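Local coordinates for protein vibralactone Cyclase (PDB 6KD0) that probably catalyses the cyclization that forms the fused bicyclic beta-lactone of vibralactone, using an alpha/beta hydrolase fold, at residues 11-25 and 307-321. Residues are numbered along the deposited sequence; the frame is centred on the assembly and turned at random.
Sequences LSTAHPEFAPVWAAF and PGVPHAFHMLFRSMK
The Phe18 ring lies between Pro310, whose CD sits over one face 3.7 Å from the ring centroid in a CH-pi contact, and CB of Trp22 on the opposite face. At its edge, in plane, come SD of Met320, a Met-aromatic contact 3.9 Å from Phe18 CD1, and the Phe317 ring, which takes that edge on its face in a T-shaped pair with planes at 80°. Phe317 in turn points an edge at the face of Phe25, offset, with centroids 5.2 Å apart. Val21 CG1 packs 3.4 Å from Phe317 CD1. Phe18 CG stands anti to the backbone N (chi1 -178°), which carries the ring toward Pro310 and Phe317. With an alanine in place of Phe18, Pro310 CD and the Met320 sulfur would probably lose their aromatic partner and a gap would be likely to open beside Phe317. Two backbone hydrogen bonds join segments 11-25 and 307-321 at Gly308: its N donates to Leu11 O (2.7 Å), and its O accepts a nearly straight bond from His15 N (2.9 Å). Gly308 adopts a positive phi (71°), its CA 3.1 Å from Thr13 O. His15 ND1 caps Glu17 N in the ring plane. Segment 11-25 thus packs on residues that precede and follow His311, itself hydrogen-bonded to Ser177 and Asp281, consistent with a Ser-His-Asp triad. Aromatic and apolar side chains make most of the contact, and the bonds at Gly308 fix one end.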
ATOM      1  N   LEU A  11      -4.213  21.580   4.215  1.00 32.12           N
ATOM      2  CA  LEU A  11      -3.984  20.138   4.246  1.00 31.97           C
ATOM      3  C   LEU A  11      -3.387  19.686   5.574  1.00 27.08           C
ATOM      4  O   LEU A  11      -3.713  18.594   6.049  1.00 28.42           O
ATOM      5  CB  LEU A  11      -3.085  19.732   3.076  1.00 25.32           C
ATOM      6  CG  LEU A  11      -3.802  19.707   1.723  1.00 31.07           C
ATOM      7  CD1 LEU A  11      -3.048  18.918   0.683  1.00 36.06           C
ATOM      8  CD2 LEU A  11      -5.198  19.128   1.859  1.00 36.00           C
ATOM      9  N   SER A  12      -2.549  20.511   6.203  1.00 23.78           N
ATOM     10  CA  SER A  12      -1.847  20.131   7.423  1.00 26.52           C
ATOM     11  C   SER A  12      -2.362  20.838   8.676  1.00 31.55           C
ATOM     12  O   SER A  12      -1.684  20.835   9.711  1.00 27.42           O
ATOM     13  CB  SER A  12      -0.348  20.367   7.264  1.00 29.76           C
ATOM     14  OG  SER A  12      -0.091  21.647   6.741  1.00 38.80           O
ATOM     15  N   THR A  13      -3.556  21.418   8.627  1.00 28.15           N
ATOM     16  CA  THR A  13      -4.211  21.891   9.840  1.00 29.36           C
ATOM     17  C   THR A  13      -5.101  20.769  10.367  1.00 30.89           C
ATOM     18  O   THR A  13      -5.881  20.182   9.608  1.00 28.87           O
ATOM     19  CB  THR A  13      -5.029  23.150   9.553  1.00 34.42           C
ATOM     20  OG1 THR A  13      -5.984  22.848   8.537  1.00 37.89           O
ATOM     21  CG2 THR A  13      -4.139  24.267   9.029  1.00 28.30           C
ATOM     22  N   ALA A  14      -4.992  20.480  11.664  1.00 28.50           N
ATOM     23  CA  ALA A  14      -5.636  19.295  12.220  1.00 29.19           C
ATOM     24  C   ALA A  14      -7.132  19.272  11.917  1.00 30.26           C
ATOM     25  O   ALA A  14      -7.848  20.247  12.162  1.00 28.61           O
ATOM     26  CB  ALA A  14      -5.393  19.229  13.725  1.00 29.77           C
ATOM     27  N   HIS A  15      -7.587  18.165  11.339  1.00 24.81           N
ATOM     28  CA  HIS A  15      -9.013  17.923  11.162  1.00 28.48           C
ATOM     29  C   HIS A  15      -9.707  18.005  12.521  1.00 29.45           C
ATOM     30  O   HIS A  15      -9.201  17.434  13.500  1.00 25.44           O
ATOM     31  CB  HIS A  15      -9.238  16.539  10.539  1.00 28.24           C
ATOM     32  CG  HIS A  15     -10.634  16.307  10.041  1.00 29.14           C
ATOM     33  ND1 HIS A  15     -11.712  16.119  10.885  1.00 29.73           N
ATOM     34  CD2 HIS A  15     -11.122  16.210   8.780  1.00 29.06           C
ATOM     35  CE1 HIS A  15     -12.805  15.938  10.165  1.00 28.85           C
ATOM     36  NE2 HIS A  15     -12.474  15.980   8.885  1.00 33.08           N
ATOM     37  N   PRO A  16     -10.857  18.689  12.622  1.00 29.15           N
ATOM     38  CA  PRO A  16     -11.527  18.824  13.928  1.00 28.24           C
ATOM     39  C   PRO A  16     -11.824  17.507  14.605  1.00 29.16           C
ATOM     40  O   PRO A  16     -11.859  17.457  15.838  1.00 30.34           O
ATOM     41  CB  PRO A  16     -12.830  19.560  13.575  1.00 32.22           C
ATOM     42  CG  PRO A  16     -12.530  20.276  12.326  1.00 32.81           C
ATOM     43  CD  PRO A  16     -11.607  19.381  11.556  1.00 31.73           C
ATOM     44  N   GLU A  17     -12.069  16.437  13.841  1.00 29.33           N
ATOM     45  CA  GLU A  17     -12.324  15.144  14.457  1.00 30.22           C
ATOM     46  C   GLU A  17     -11.036  14.476  14.903  1.00 28.89           C
ATOM     47  O   GLU A  17     -11.072  13.605  15.783  1.00 29.34           O
ATOM     48  CB  GLU A  17     -13.095  14.231  13.501  1.00 32.06           C
ATOM     49  CG  GLU A  17     -14.545  14.655  13.311  1.00 37.81           C
ATOM     50  CD  GLU A  17     -15.227  13.991  12.126  1.00 45.66           C
ATOM     51  OE1 GLU A  17     -14.931  12.806  11.836  1.00 34.59           O
ATOM     52  OE2 GLU A  17     -16.064  14.666  11.486  1.00 54.05           O
ATOM     53  N   PHE A  18      -9.895  14.875  14.339  1.00 28.12           N
ATOM     54  CA  PHE A  18      -8.641  14.224  14.688  1.00 25.81           C
ATOM     55  C   PHE A  18      -7.941  14.838  15.897  1.00 26.61           C
ATOM     56  O   PHE A  18      -7.313  14.110  16.672  1.00 27.00           O
ATOM     57  CB  PHE A  18      -7.668  14.247  13.507  1.00 25.27           C
ATOM     58  CG  PHE A  18      -6.375  13.552  13.807  1.00 24.52           C
ATOM     59  CD1 PHE A  18      -6.345  12.180  14.003  1.00 27.27           C
ATOM     60  CD2 PHE A  18      -5.199  14.267  13.919  1.00 26.31           C
ATOM     61  CE1 PHE A  18      -5.161  11.532  14.291  1.00 24.26           C
ATOM     62  CE2 PHE A  18      -4.017  13.624  14.209  1.00 26.94           C
ATOM     63  CZ  PHE A  18      -4.004  12.249  14.394  1.00 23.76           C
ATOM     64  N   ALA A  19      -7.997  16.161  16.061  1.00 27.11           N
ATOM     65  CA  ALA A  19      -7.287  16.812  17.166  1.00 29.35           C
ATOM     66  C   ALA A  19      -7.597  16.201  18.532  1.00 27.11           C
ATOM     67  O   ALA A  19      -6.647  15.900  19.275  1.00 24.88           O
ATOM     68  CB  ALA A  19      -7.586  18.321  17.151  1.00 24.55           C
ATOM     69  N   PRO A  20      -8.861  15.969  18.924  1.00 25.16           N
ATOM     70  CA  PRO A  20      -9.083  15.374  20.258  1.00 26.02           C
ATOM     71  C   PRO A  20      -8.573  13.947  20.369  1.00 25.25           C
ATOM     72  O   PRO A  20      -7.990  13.564  21.402  1.00 26.90           O
ATOM     73  CB  PRO A  20     -10.608  15.451  20.452  1.00 30.66           C
ATOM     74  CG  PRO A  20     -11.199  15.810  19.152  1.00 30.89           C
ATOM     75  CD  PRO A  20     -10.122  16.281  18.226  1.00 28.64           C
ATOM     76  N   VAL A  21      -8.756  13.154  19.309  1.00 24.40           N
ATOM     77  CA  VAL A  21      -8.254  11.780  19.301  1.00 21.74           C
ATOM     78  C   VAL A  21      -6.743  11.771  19.451  1.00 24.02           C
ATOM     79  O   VAL A  21      -6.177  10.955  20.189  1.00 24.00           O
ATOM     80  CB  VAL A  21      -8.683  11.055  18.013  1.00 24.34           C
ATOM     81  CG1 VAL A  21      -7.991   9.710  17.913  1.00 28.83           C
ATOM     82  CG2 VAL A  21     -10.192  10.891  17.986  1.00 28.52           C
ATOM     83  N   TRP A  22      -6.066  12.666  18.732  1.00 23.87           N
ATOM     84  CA  TRP A  22      -4.610  12.763  18.846  1.00 24.71           C
ATOM     85  C   TRP A  22      -4.200  13.189  20.248  1.00 26.26           C
ATOM     86  O   TRP A  22      -3.204  12.692  20.791  1.00 27.71           O
ATOM     87  CB  TRP A  22      -4.071  13.746  17.802  1.00 28.15           C
ATOM     88  CG  TRP A  22      -2.570  13.848  17.809  1.00 28.91           C
ATOM     89  CD1 TRP A  22      -1.821  14.963  18.069  1.00 32.79           C
ATOM     90  CD2 TRP A  22      -1.643  12.786  17.574  1.00 26.78           C
ATOM     91  NE1 TRP A  22      -0.482  14.660  17.995  1.00 29.63           N
ATOM     92  CE2 TRP A  22      -0.345  13.329  17.698  1.00 30.55           C
ATOM     93  CE3 TRP A  22      -1.780  11.429  17.263  1.00 27.74           C
ATOM     94  CZ2 TRP A  22       0.797  12.570  17.513  1.00 27.55           C
ATOM     95  CZ3 TRP A  22      -0.630  10.673  17.084  1.00 33.12           C
ATOM     96  CH2 TRP A  22       0.639  11.245  17.213  1.00 28.67           C
ATOM     97  N   ALA A  23      -4.962  14.107  20.852  1.00 28.16           N
ATOM     98  CA  ALA A  23      -4.643  14.558  22.202  1.00 29.55           C
ATOM     99  C   ALA A  23      -4.690  13.408  23.201  1.00 33.68           C
ATOM    100  O   ALA A  23      -3.955  13.424  24.196  1.00 27.06           O
ATOM    101  CB  ALA A  23      -5.587  15.687  22.619  1.00 29.49           C
ATOM    102  N   ALA A  24      -5.526  12.396  22.961  1.00 28.24           N
ATOM    103  CA  ALA A  24      -5.550  11.268  23.897  1.00 29.07           C
ATOM    104  C   ALA A  24      -4.607  10.115  23.535  1.00 30.30           C
ATOM    105  O   ALA A  24      -4.490   9.165  24.322  1.00 29.80           O
ATOM    106  CB  ALA A  24      -6.965  10.708  24.035  1.00 23.91           C
ATOM    107  N   PHE A  25      -3.938  10.160  22.390  1.00 30.97           N
ATOM    108  CA  PHE A  25      -3.060   9.058  21.980  1.00 31.93           C
ATOM    109  C   PHE A  25      -1.851   8.975  22.902  1.00 32.42           C
ATOM    110  O   PHE A  25      -1.177   9.989  23.109  1.00 30.36           O
ATOM    111  CB  PHE A  25      -2.612   9.269  20.538  1.00 27.75           C
ATOM    112  CG  PHE A  25      -1.720   8.176  19.996  1.00 36.29           C
ATOM    113  CD1 PHE A  25      -2.180   6.875  19.874  1.00 32.77           C
ATOM    114  CD2 PHE A  25      -0.428   8.465  19.578  1.00 35.61           C
ATOM    115  CE1 PHE A  25      -1.361   5.875  19.352  1.00 33.98           C
ATOM    116  CE2 PHE A  25       0.397   7.473  19.056  1.00 37.81           C
ATOM    117  CZ  PHE A  25      -0.075   6.178  18.942  1.00 37.26           C
ATOM    118  N   PRO A 307      -7.651  15.749   3.983  1.00 25.02           N
ATOM    119  CA  PRO A 307      -6.932  16.852   4.631  1.00 24.66           C
ATOM    120  C   PRO A 307      -6.943  16.726   6.146  1.00 22.50           C
ATOM    121  O   PRO A 307      -7.853  16.150   6.745  1.00 25.71           O
ATOM    122  CB  PRO A 307      -7.687  18.108   4.174  1.00 29.63           C
ATOM    123  CG  PRO A 307      -8.946  17.651   3.545  1.00 25.60           C
ATOM    124  CD  PRO A 307      -8.846  16.189   3.242  1.00 23.03           C
ATOM    125  N   GLY A 308      -5.896  17.268   6.761  1.00 24.15           N
ATOM    126  CA  GLY A 308      -5.828  17.391   8.207  1.00 25.13           C
ATOM    127  C   GLY A 308      -5.645  16.102   8.981  1.00 24.01           C
ATOM    128  O   GLY A 308      -5.822  16.107  10.208  1.00 22.14           O
ATOM    129  N   VAL A 309      -5.310  14.999   8.320  1.00 21.81           N
ATOM    130  CA  VAL A 309      -5.019  13.768   9.057  1.00 21.67           C
ATOM    131  C   VAL A 309      -3.662  13.213   8.643  1.00 24.47           C
ATOM    132  O   VAL A 309      -3.217  13.416   7.499  1.00 21.43           O
ATOM    133  CB  VAL A 309      -6.129  12.722   8.872  1.00 20.37           C
ATOM    134  CG1 VAL A 309      -7.330  13.119   9.717  1.00 23.67           C
ATOM    135  CG2 VAL A 309      -6.516  12.603   7.423  1.00 23.48           C
ATOM    136  N   PRO A 310      -2.980  12.514   9.543  1.00 20.46           N
ATOM    137  CA  PRO A 310      -1.613  12.066   9.274  1.00 19.22           C
ATOM    138  C   PRO A 310      -1.546  10.732   8.529  1.00 22.25           C
ATOM    139  O   PRO A 310      -2.529  10.015   8.332  1.00 19.53           O
ATOM    140  CB  PRO A 310      -1.033  11.933  10.680  1.00 21.46           C
ATOM    141  CG  PRO A 310      -2.195  11.475  11.485  1.00 21.37           C
ATOM    142  CD  PRO A 310      -3.363  12.266  10.946  1.00 19.45           C
ATOM    143  N   HIS A 311      -0.321  10.416   8.129  1.00 21.50           N
ATOM    144  CA  HIS A 311       0.055   9.146   7.515  1.00 22.10           C
ATOM    145  C   HIS A 311      -0.447   7.956   8.323  1.00 24.22           C
ATOM    146  O   HIS A 311      -0.106   7.802   9.502  1.00 21.10           O
ATOM    147  CB  HIS A 311       1.577   9.117   7.410  1.00 19.78           C
ATOM    148  CG  HIS A 311       2.126   8.054   6.511  1.00 19.60           C
ATOM    149  ND1 HIS A 311       2.368   8.267   5.171  1.00 20.92           N
ATOM    150  CD2 HIS A 311       2.555   6.799   6.778  1.00 21.19           C
ATOM    151  CE1 HIS A 311       2.910   7.184   4.645  1.00 19.07           C
ATOM    152  NE2 HIS A 311       3.032   6.278   5.599  1.00 18.07           N
ATOM    153  N   ALA A 312      -1.267   7.122   7.689  1.00 20.52           N
ATOM    154  CA  ALA A 312      -1.749   5.871   8.272  1.00 24.70           C
ATOM    155  C   ALA A 312      -2.642   6.079   9.484  1.00 24.04           C
ATOM    156  O   ALA A 312      -2.705   5.197  10.354  1.00 22.62           O
ATOM    157  CB  ALA A 312      -0.595   4.950   8.676  1.00 24.79           C
ATOM    158  N   PHE A 313      -3.313   7.236   9.574  1.00 20.42           N
ATOM    159  CA  PHE A 313      -4.203   7.482  10.706  1.00 20.43           C
ATOM    160  C   PHE A 313      -5.324   6.457  10.772  1.00 21.19           C
ATOM    161  O   PHE A 313      -5.843   6.187  11.858  1.00 20.94           O
ATOM    162  CB  PHE A 313      -4.796   8.884  10.628  1.00 20.49           C
ATOM    163  CG  PHE A 313      -6.028   8.953   9.773  1.00 21.41           C
ATOM    164  CD1 PHE A 313      -5.923   9.025   8.392  1.00 22.82           C
ATOM    165  CD2 PHE A 313      -7.290   8.915  10.349  1.00 23.09           C
ATOM    166  CE1 PHE A 313      -7.067   9.073   7.598  1.00 22.98           C
ATOM    167  CE2 PHE A 313      -8.426   8.954   9.563  1.00 24.33           C
ATOM    168  CZ  PHE A 313      -8.313   9.033   8.189  1.00 23.09           C
ATOM    169  N   HIS A 314      -5.723   5.877   9.626  1.00 20.78           N
ATOM    170  CA  HIS A 314      -6.814   4.909   9.646  1.00 19.58           C
ATOM    171  C   HIS A 314      -6.396   3.554  10.197  1.00 18.51           C
ATOM    172  O   HIS A 314      -7.265   2.777  10.589  1.00 20.81           O
ATOM    173  CB  HIS A 314      -7.445   4.771   8.250  1.00 22.54           C
ATOM    174  CG  HIS A 314      -6.760   3.806   7.332  1.00 21.55           C
ATOM    175  ND1 HIS A 314      -5.516   4.044   6.788  1.00 23.56           N
ATOM    176  CD2 HIS A 314      -7.177   2.628   6.812  1.00 21.69           C
ATOM    177  CE1 HIS A 314      -5.185   3.040   5.997  1.00 21.89           C
ATOM    178  NE2 HIS A 314      -6.175   2.167   5.995  1.00 18.50           N
ATOM    179  N   MET A 315      -5.098   3.254  10.253  1.00 20.88           N
ATOM    180  CA  MET A 315      -4.623   2.009  10.849  1.00 20.19           C
ATOM    181  C   MET A 315      -4.446   2.131  12.347  1.00 20.20           C
ATOM    182  O   MET A 315      -4.559   1.135  13.072  1.00 22.03           O
ATOM    183  CB  MET A 315      -3.282   1.591  10.240  1.00 17.39           C
ATOM    184  CG  MET A 315      -3.331   1.318   8.745  1.00 22.60           C
ATOM    185  SD  MET A 315      -4.402  -0.060   8.296  1.00 22.16           S
ATOM    186  CE  MET A 315      -3.453  -1.431   8.961  1.00 28.04           C
ATOM    187  N   LEU A 316      -4.168   3.330  12.820  1.00 20.33           N
ATOM    188  CA  LEU A 316      -3.985   3.552  14.241  1.00 20.34           C
ATOM    189  C   LEU A 316      -5.243   4.043  14.937  1.00 21.45           C
ATOM    190  O   LEU A 316      -5.343   3.907  16.160  1.00 21.72           O
ATOM    191  CB  LEU A 316      -2.850   4.551  14.466  1.00 22.24           C
ATOM    192  CG  LEU A 316      -1.471   3.887  14.525  1.00 26.49           C
ATOM    193  CD1 LEU A 316      -0.961   3.463  13.120  1.00 25.28           C
ATOM    194  CD2 LEU A 316      -0.484   4.782  15.219  1.00 29.15           C
ATOM    195  N   PHE A 317      -6.208   4.594  14.200  1.00 20.84           N
ATOM    196  CA  PHE A 317      -7.403   5.168  14.811  1.00 20.18           C
ATOM    197  C   PHE A 317      -8.649   4.726  14.057  1.00 21.07           C
ATOM    198  O   PHE A 317      -9.523   5.531  13.753  1.00 23.23           O
ATOM    199  CB  PHE A 317      -7.297   6.689  14.844  1.00 22.45           C
ATOM    200  CG  PHE A 317      -6.056   7.190  15.525  1.00 20.24           C
ATOM    201  CD1 PHE A 317      -5.981   7.227  16.902  1.00 24.57           C
ATOM    202  CD2 PHE A 317      -4.953   7.600  14.787  1.00 23.63           C
ATOM    203  CE1 PHE A 317      -4.836   7.675  17.548  1.00 25.56           C
ATOM    204  CE2 PHE A 317      -3.797   8.057  15.423  1.00 20.84           C
ATOM    205  CZ  PHE A 317      -3.738   8.090  16.807  1.00 24.79           C
ATOM    206  N   ARG A 318      -8.752   3.430  13.747  1.00 19.64           N
ATOM    207  CA  ARG A 318      -9.847   2.960  12.901  1.00 20.06           C
ATOM    208  C   ARG A 318     -11.220   3.266  13.496  1.00 22.39           C
ATOM    209  O   ARG A 318     -12.200   3.363  12.749  1.00 24.71           O
ATOM    210  CB  ARG A 318      -9.715   1.454  12.640  1.00 20.34           C
ATOM    211  CG  ARG A 318     -10.727   0.905  11.608  1.00 20.52           C
ATOM    212  CD  ARG A 318     -10.515   1.561  10.234  1.00 23.43           C
ATOM    213  NE  ARG A 318      -9.255   1.061   9.677  1.00 21.27           N
ATOM    214  CZ  ARG A 318      -9.150  -0.054   8.959  1.00 22.09           C
ATOM    215  NH1 ARG A 318     -10.239  -0.763   8.661  1.00 19.63           N
ATOM    216  NH2 ARG A 318      -7.957  -0.469   8.533  1.00 20.24           N
ATOM    217  N   SER A 319     -11.317   3.460  14.812  1.00 23.50           N
ATOM    218  CA  SER A 319     -12.627   3.712  15.402  1.00 22.55           C
ATOM    219  C   SER A 319     -13.145   5.107  15.064  1.00 22.93           C
ATOM    220  O   SER A 319     -14.342   5.366  15.231  1.00 26.93           O
ATOM    221  CB  SER A 319     -12.577   3.503  16.916  1.00 29.71           C
ATOM    222  OG  SER A 319     -11.716   4.448  17.526  1.00 34.22           O
ATOM    223  N   MET A 320     -12.286   6.001  14.576  1.00 21.24           N
ATOM    224  CA  MET A 320     -12.755   7.279  14.056  1.00 22.81           C
ATOM    225  C   MET A 320     -13.715   7.035  12.906  1.00 24.37           C
ATOM    226  O   MET A 320     -13.494   6.147  12.077  1.00 22.54           O
ATOM    227  CB  MET A 320     -11.587   8.135  13.558  1.00 21.56           C
ATOM    228  CG  MET A 320     -10.748   8.816  14.616  1.00 26.82           C
ATOM    229  SD  MET A 320      -9.388   9.714  13.842  1.00 28.37           S
ATOM    230  CE  MET A 320     -10.227  11.141  13.160  1.00 26.13           C
ATOM    231  N   LYS A 321     -14.797   7.818  12.860  1.00 25.66           N
ATOM    232  CA  LYS A 321     -15.693   7.754  11.707  1.00 27.79           C
ATOM    233  C   LYS A 321     -14.948   8.095  10.420  1.00 24.92           C
ATOM    234  O   LYS A 321     -15.181   7.476   9.372  1.00 24.63           O
ATOM    235  CB  LYS A 321     -16.885   8.691  11.912  1.00 30.57           C
ATOM    236  CG  LYS A 321     -17.783   8.288  13.074  1.00 38.55           C
ATOM    237  CD  LYS A 321     -18.517   9.486  13.679  1.00 55.05           C
ATOM    238  CE  LYS A 321     -17.623  10.722  13.883  1.00 59.21           C
ATOM    239  NZ  LYS A 321     -16.460  10.498  14.783  1.00 63.67           N
TER
HETATM  240  O   HOH W   1     -13.838  10.814  12.672  1.00 29.80           O